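Local atomic coordinates of Aac(6')-ib (Escherichia coli, PDB entry 2BUE), a protein that probably transfers the acetyl group of acetyl-CoA to the 6'-amino group of aminoglycoside antibiotics such as kanamycin B, thereby conferring resistance. Residues A[24-35]-A[79-90]. The protein carries 2 engineered substitutions. Residues are numbered along the deposited sequence; the frame is centred on the assembly and turned at random.
Sequences DSVTLRLMTEHD and TPYIAMLNGEPI
R29 lays one face of its guanidinium over I82, whose CB sits 3.7 Å from R29 CZ and above the centre of that plane. The two residues form a hydrogen-bonded pair where strand 26-30, an edge strand of the GNAT acetyltransferase sheet, runs antiparallel to strand 79-85; the short segments make an angle of 139° between their N-to-C directions. Backbone evidence for the register comes from two reciprocal pairs: T27 with M84, and R29 with I82, where R29 N meets I82 O at 3.0 Å with an almost straight N-H...O angle of 172°. Beyond the strand, M31 N still donates to P80 O, but from well above the carbonyl plane, and a water bridges M31 O and P80 O.

R29 CG stands between the backbone N and the carbonyl carbon (chi1 64°), and the chain then runs extended to NE, carrying the guanidinium alongside I82. There NH1 and NH2 grip D35 end-on, NH1 reaching D35 OD2 at 2.8 Å in a salt bridge. T32 N reaches the same OD2 from the opposite face of the carboxylate and so helps to position D35, while the paired NH1 and NH2 bonds, with I82 CB against one face, should limit rotation of the R29 guanidinium. M31 CG lies 3.8 Å from I82 CG1, while M31 CE meets P80 CB, and helix 36-43 covers M31 and I82.

Opposite the face that carries T27, R29, I82 and M84, the V26, L28 and A83 face turns to helix 131-144, where L28 touches L142 and A83 touches L135. L28 CD2 reaches Y81 CB at 4.1 Å; the Y81 hydroxyl is hydrogen-bonded to S95 of strand 88-97. Near the type I' turn L85-E88, a water that accepts from N86 N also lies 2.7 Å from S25 O, spanning the two segments. On the R29 side, NE makes a weak, bent hydrogen bond to M84 SD, 3.6 Å long.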
loop_
_atom_site.group_PDB
_atom_site.type_symbol
_atom_site.label_atom_id
_atom_site.label_comp_id
_atom_site.label_asym_id
_atom_site.label_seq_id
_atom_site.Cartn_x
_atom_site.Cartn_y
_atom_site.Cartn_z
ATOM N N ASP A 24 -3.672 -10.194 -17.234
ATOM C CA ASP A 24 -5.137 -10.217 -16.964
ATOM C C ASP A 24 -5.473 -9.373 -15.727
ATOM O O ASP A 24 -4.832 -8.349 -15.477
ATOM C CB ASP A 24 -5.642 -11.658 -16.805
ATOM C CG ASP A 24 -7.115 -11.809 -17.174
ATOM O OD1 ASP A 24 -7.718 -10.823 -17.662
ATOM O OD2 ASP A 24 -7.670 -12.919 -16.977
ATOM N N SER A 25 -6.463 -9.814 -14.958
ATOM C CA SER A 25 -7.004 -9.023 -13.865
ATOM C C SER A 25 -6.220 -9.232 -12.574
ATOM O O SER A 25 -6.014 -10.370 -12.148
ATOM C CB SER A 25 -8.463 -9.414 -13.634
ATOM O OG SER A 25 -9.117 -8.467 -12.803
ATOM N N VAL A 26 -5.822 -8.135 -11.937
ATOM C CA VAL A 26 -5.214 -8.224 -10.604
ATOM C C VAL A 26 -6.285 -8.136 -9.516
ATOM O O VAL A 26 -7.060 -7.182 -9.476
ATOM C CB VAL A 26 -4.143 -7.134 -10.371
ATOM C CG1 VAL A 26 -3.616 -7.194 -8.915
ATOM C CG2 VAL A 26 -3.009 -7.268 -11.370
ATOM N N THR A 27 -6.316 -9.132 -8.631
ATOM C CA THR A 27 -7.267 -9.146 -7.529
ATOM C C THR A 27 -6.554 -9.166 -6.174
ATOM O O THR A 27 -5.332 -9.339 -6.109
ATOM C CB THR A 27 -8.264 -10.326 -7.622
ATOM O OG1 THR A 27 -7.561 -11.565 -7.619
ATOM C CG2 THR A 27 -9.108 -10.204 -8.918
ATOM N N LEU A 28 -7.329 -8.952 -5.121
ATOM C CA LEU A 28 -6.786 -8.947 -3.761
ATOM C C LEU A 28 -7.505 -9.922 -2.885
ATOM O O LEU A 28 -8.748 -10.002 -2.912
ATOM C CB LEU A 28 -6.912 -7.566 -3.137
ATOM C CG LEU A 28 -6.211 -6.451 -3.914
ATOM C CD1 LEU A 28 -6.888 -5.135 -3.598
ATOM C CD2 LEU A 28 -4.708 -6.407 -3.623
ATOM N N ARG A 29 -6.729 -10.646 -2.087
ATOM C CA ARG A 29 -7.278 -11.468 -1.025
ATOM C C ARG A 29 -6.610 -11.078 0.269
ATOM O O ARG A 29 -5.488 -10.562 0.245
ATOM C CB ARG A 29 -7.013 -12.957 -1.314
ATOM C CG ARG A 29 -5.534 -13.360 -1.346
ATOM C CD ARG A 29 -5.401 -14.885 -1.502
ATOM N NE ARG A 29 -4.016 -15.345 -1.596
ATOM C CZ ARG A 29 -3.194 -15.491 -0.555
ATOM N NH1 ARG A 29 -3.593 -15.180 0.695
ATOM N NH2 ARG A 29 -1.964 -15.947 -0.780
ATOM N N LEU A 30 -7.272 -11.331 1.396
ATOM C CA LEU A 30 -6.620 -11.128 2.696
ATOM C C LEU A 30 -5.387 -12.005 2.779
ATOM O O LEU A 30 -5.401 -13.163 2.344
ATOM C CB LEU A 30 -7.536 -11.451 3.886
ATOM C CG LEU A 30 -8.699 -10.527 4.217
ATOM C CD1 LEU A 30 -9.520 -11.144 5.370
ATOM C CD2 LEU A 30 -8.240 -9.087 4.601
ATOM N N MET A 31 -4.314 -11.451 3.333
ATOM C CA MET A 31 -3.157 -12.265 3.684
ATOM C C MET A 31 -3.472 -13.066 4.951
ATOM O O MET A 31 -4.189 -12.588 5.834
ATOM C CB MET A 31 -1.959 -11.345 3.951
ATOM C CG MET A 31 -0.637 -12.116 3.978
ATOM S SD MET A 31 0.796 -11.103 4.314
ATOM C CE MET A 31 0.665 -10.811 6.054
ATOM N N THR A 32 -2.928 -14.273 5.021
ATOM C CA THR A 32 -3.055 -15.117 6.204
ATOM C C THR A 32 -1.680 -15.429 6.780
ATOM O O THR A 32 -0.647 -15.212 6.117
ATOM C CB THR A 32 -3.774 -16.451 5.867
ATOM O OG1 THR A 32 -2.865 -17.323 5.188
ATOM C CG2 THR A 32 -5.033 -16.215 4.975
ATOM N N GLU A 33 -1.666 -15.980 7.997
ATOM C CA GLU A 33 -0.408 -16.483 8.587
ATOM C C GLU A 33 0.366 -17.461 7.676
ATOM O O GLU A 33 1.595 -17.554 7.766
ATOM C CB GLU A 33 -0.646 -17.123 9.967
ATOM C CG GLU A 33 -1.499 -18.370 9.906
ATOM C CD GLU A 33 -1.802 -18.960 11.274
ATOM O OE1 GLU A 33 -1.006 -18.745 12.224
ATOM O OE2 GLU A 33 -2.848 -19.640 11.386
ATOM N N HIS A 34 -0.341 -18.184 6.804
ATOM C CA HIS A 34 0.290 -19.109 5.847
ATOM C C HIS A 34 1.113 -18.446 4.748
ATOM O O HIS A 34 1.879 -19.119 4.062
ATOM C CB HIS A 34 -0.760 -20.036 5.241
ATOM C CG HIS A 34 -1.574 -20.726 6.281
ATOM N ND1 HIS A 34 -1.055 -21.723 7.079
ATOM C CD2 HIS A 34 -2.836 -20.509 6.718
ATOM C CE1 HIS A 34 -1.979 -22.121 7.937
ATOM N NE2 HIS A 34 -3.067 -21.398 7.741
ATOM N N ASP A 35 0.944 -17.130 4.592
ATOM C CA ASP A 35 1.671 -16.354 3.598
ATOM C C ASP A 35 2.983 -15.753 4.127
ATOM O O ASP A 35 3.738 -15.142 3.356
ATOM C CB ASP A 35 0.784 -15.205 3.082
ATOM C CG ASP A 35 -0.470 -15.705 2.356
ATOM O OD1 ASP A 35 -0.345 -16.615 1.499
ATOM O OD2 ASP A 35 -1.567 -15.188 2.667
ATOM N N THR A 79 -4.447 -3.623 7.553
ATOM C CA THR A 79 -4.984 -4.834 6.928
ATOM C C THR A 79 -4.104 -5.269 5.763
ATOM O O THR A 79 -3.922 -4.502 4.804
ATOM C CB THR A 79 -6.429 -4.592 6.415
ATOM O OG1 THR A 79 -7.257 -4.167 7.504
ATOM C CG2 THR A 79 -7.009 -5.845 5.766
ATOM N N PRO A 80 -3.541 -6.491 5.846
ATOM C CA PRO A 80 -2.664 -7.014 4.790
ATOM C C PRO A 80 -3.389 -7.805 3.714
ATOM O O PRO A 80 -4.309 -8.601 4.021
ATOM C CB PRO A 80 -1.698 -7.933 5.562
ATOM C CG PRO A 80 -2.570 -8.528 6.679
ATOM C CD PRO A 80 -3.634 -7.429 6.995
ATOM N N TYR A 81 -2.955 -7.607 2.465
ATOM C CA TYR A 81 -3.494 -8.320 1.303
ATOM C C TYR A 81 -2.385 -8.983 0.484
ATOM O O TYR A 81 -1.244 -8.497 0.469
ATOM C CB TYR A 81 -4.220 -7.356 0.347
ATOM C CG TYR A 81 -5.194 -6.441 1.022
ATOM C CD1 TYR A 81 -6.491 -6.865 1.319
ATOM C CD2 TYR A 81 -4.812 -5.149 1.378
ATOM C CE1 TYR A 81 -7.393 -6.004 1.974
ATOM C CE2 TYR A 81 -5.690 -4.266 2.024
ATOM C CZ TYR A 81 -6.976 -4.713 2.331
ATOM O OH TYR A 81 -7.848 -3.842 2.941
ATOM N N ILE A 82 -2.745 -10.061 -0.210
ATOM C CA ILE A 82 -1.915 -10.622 -1.261
ATOM C C ILE A 82 -2.585 -10.312 -2.598
ATOM O O ILE A 82 -3.789 -10.559 -2.773
ATOM C CB ILE A 82 -1.664 -12.154 -1.093
ATOM C CG1 ILE A 82 -0.949 -12.426 0.241
ATOM C CG2 ILE A 82 -0.862 -12.672 -2.323
ATOM C CD1 ILE A 82 0.469 -11.824 0.359
ATOM N N ALA A 83 -1.802 -9.740 -3.508
ATOM C CA ALA A 83 -2.244 -9.474 -4.874
ATOM C C ALA A 83 -2.073 -10.726 -5.711
ATOM O O ALA A 83 -0.994 -11.361 -5.695
ATOM C CB ALA A 83 -1.453 -8.325 -5.470
ATOM N N MET A 84 -3.128 -11.056 -6.460
ATOM C CA MET A 84 -3.170 -12.272 -7.285
ATOM C C MET A 84 -3.345 -11.948 -8.768
ATOM O O MET A 84 -4.089 -11.036 -9.120
ATOM C CB MET A 84 -4.351 -13.150 -6.857
ATOM C CG MET A 84 -4.380 -13.526 -5.384
ATOM S SD MET A 84 -3.039 -14.639 -4.941
ATOM C CE MET A 84 -3.444 -16.074 -5.967
ATOM N N LEU A 85 -2.654 -12.705 -9.617
ATOM C CA LEU A 85 -2.793 -12.582 -11.066
ATOM C C LEU A 85 -2.722 -13.976 -11.659
ATOM O O LEU A 85 -1.747 -14.707 -11.430
ATOM C CB LEU A 85 -1.684 -11.709 -11.657
ATOM C CG LEU A 85 -1.568 -11.636 -13.190
ATOM C CD1 LEU A 85 -2.763 -10.853 -13.777
ATOM C CD2 LEU A 85 -0.230 -11.043 -13.648
ATOM N N ASN A 86 -3.772 -14.347 -12.395
ATOM C CA ASN A 86 -3.874 -15.683 -13.000
ATOM C C ASN A 86 -3.577 -16.806 -11.999
ATOM O O ASN A 86 -2.791 -17.717 -12.290
ATOM C CB ASN A 86 -2.933 -15.794 -14.205
ATOM C CG ASN A 86 -3.207 -14.738 -15.280
ATOM O OD1 ASN A 86 -4.360 -14.422 -15.592
ATOM N ND2 ASN A 86 -2.132 -14.199 -15.860
ATOM N N GLY A 87 -4.176 -16.709 -10.813
ATOM C CA GLY A 87 -4.003 -17.698 -9.746
ATOM C C GLY A 87 -2.648 -17.745 -9.045
ATOM O O GLY A 87 -2.420 -18.645 -8.230
ATOM N N GLU A 88 -1.759 -16.790 -9.350
ATOM C CA GLU A 88 -0.438 -16.695 -8.715
ATOM C C GLU A 88 -0.351 -15.461 -7.814
ATOM O O GLU A 88 -0.835 -14.395 -8.198
ATOM C CB GLU A 88 0.693 -16.598 -9.750
ATOM C CG GLU A 88 0.876 -17.837 -10.627
ATOM C CD GLU A 88 1.372 -19.038 -9.850
ATOM O OE1 GLU A 88 2.238 -18.867 -8.952
ATOM O OE2 GLU A 88 0.892 -20.156 -10.136
ATOM N N PRO A 89 0.281 -15.602 -6.628
ATOM C CA PRO A 89 0.557 -14.422 -5.799
ATOM C C PRO A 89 1.667 -13.576 -6.424
ATOM O O PRO A 89 2.756 -14.086 -6.719
ATOM C CB PRO A 89 0.969 -15.020 -4.449
ATOM C CG PRO A 89 1.534 -16.392 -4.780
ATOM C CD PRO A 89 0.775 -16.854 -6.015
ATOM N N ILE A 90 1.385 -12.295 -6.661
ATOM C CA ILE A 90 2.356 -11.424 -7.319
ATOM C C ILE A 90 2.770 -10.175 -6.523
ATOM O O ILE A 90 3.611 -9.388 -6.963
ATOM C CB ILE A 90 1.880 -11.009 -8.748
ATOM C CG1 ILE A 90 0.554 -10.233 -8.679
ATOM C CG2 ILE A 90 1.767 -12.240 -9.628
ATOM C CD1 ILE A 90 0.412 -9.068 -9.645
HETATM O O HOH W 1 -5.788 -12.778 -13.335
HETATM O O HOH W 2 -5.540 -9.929 6.547
#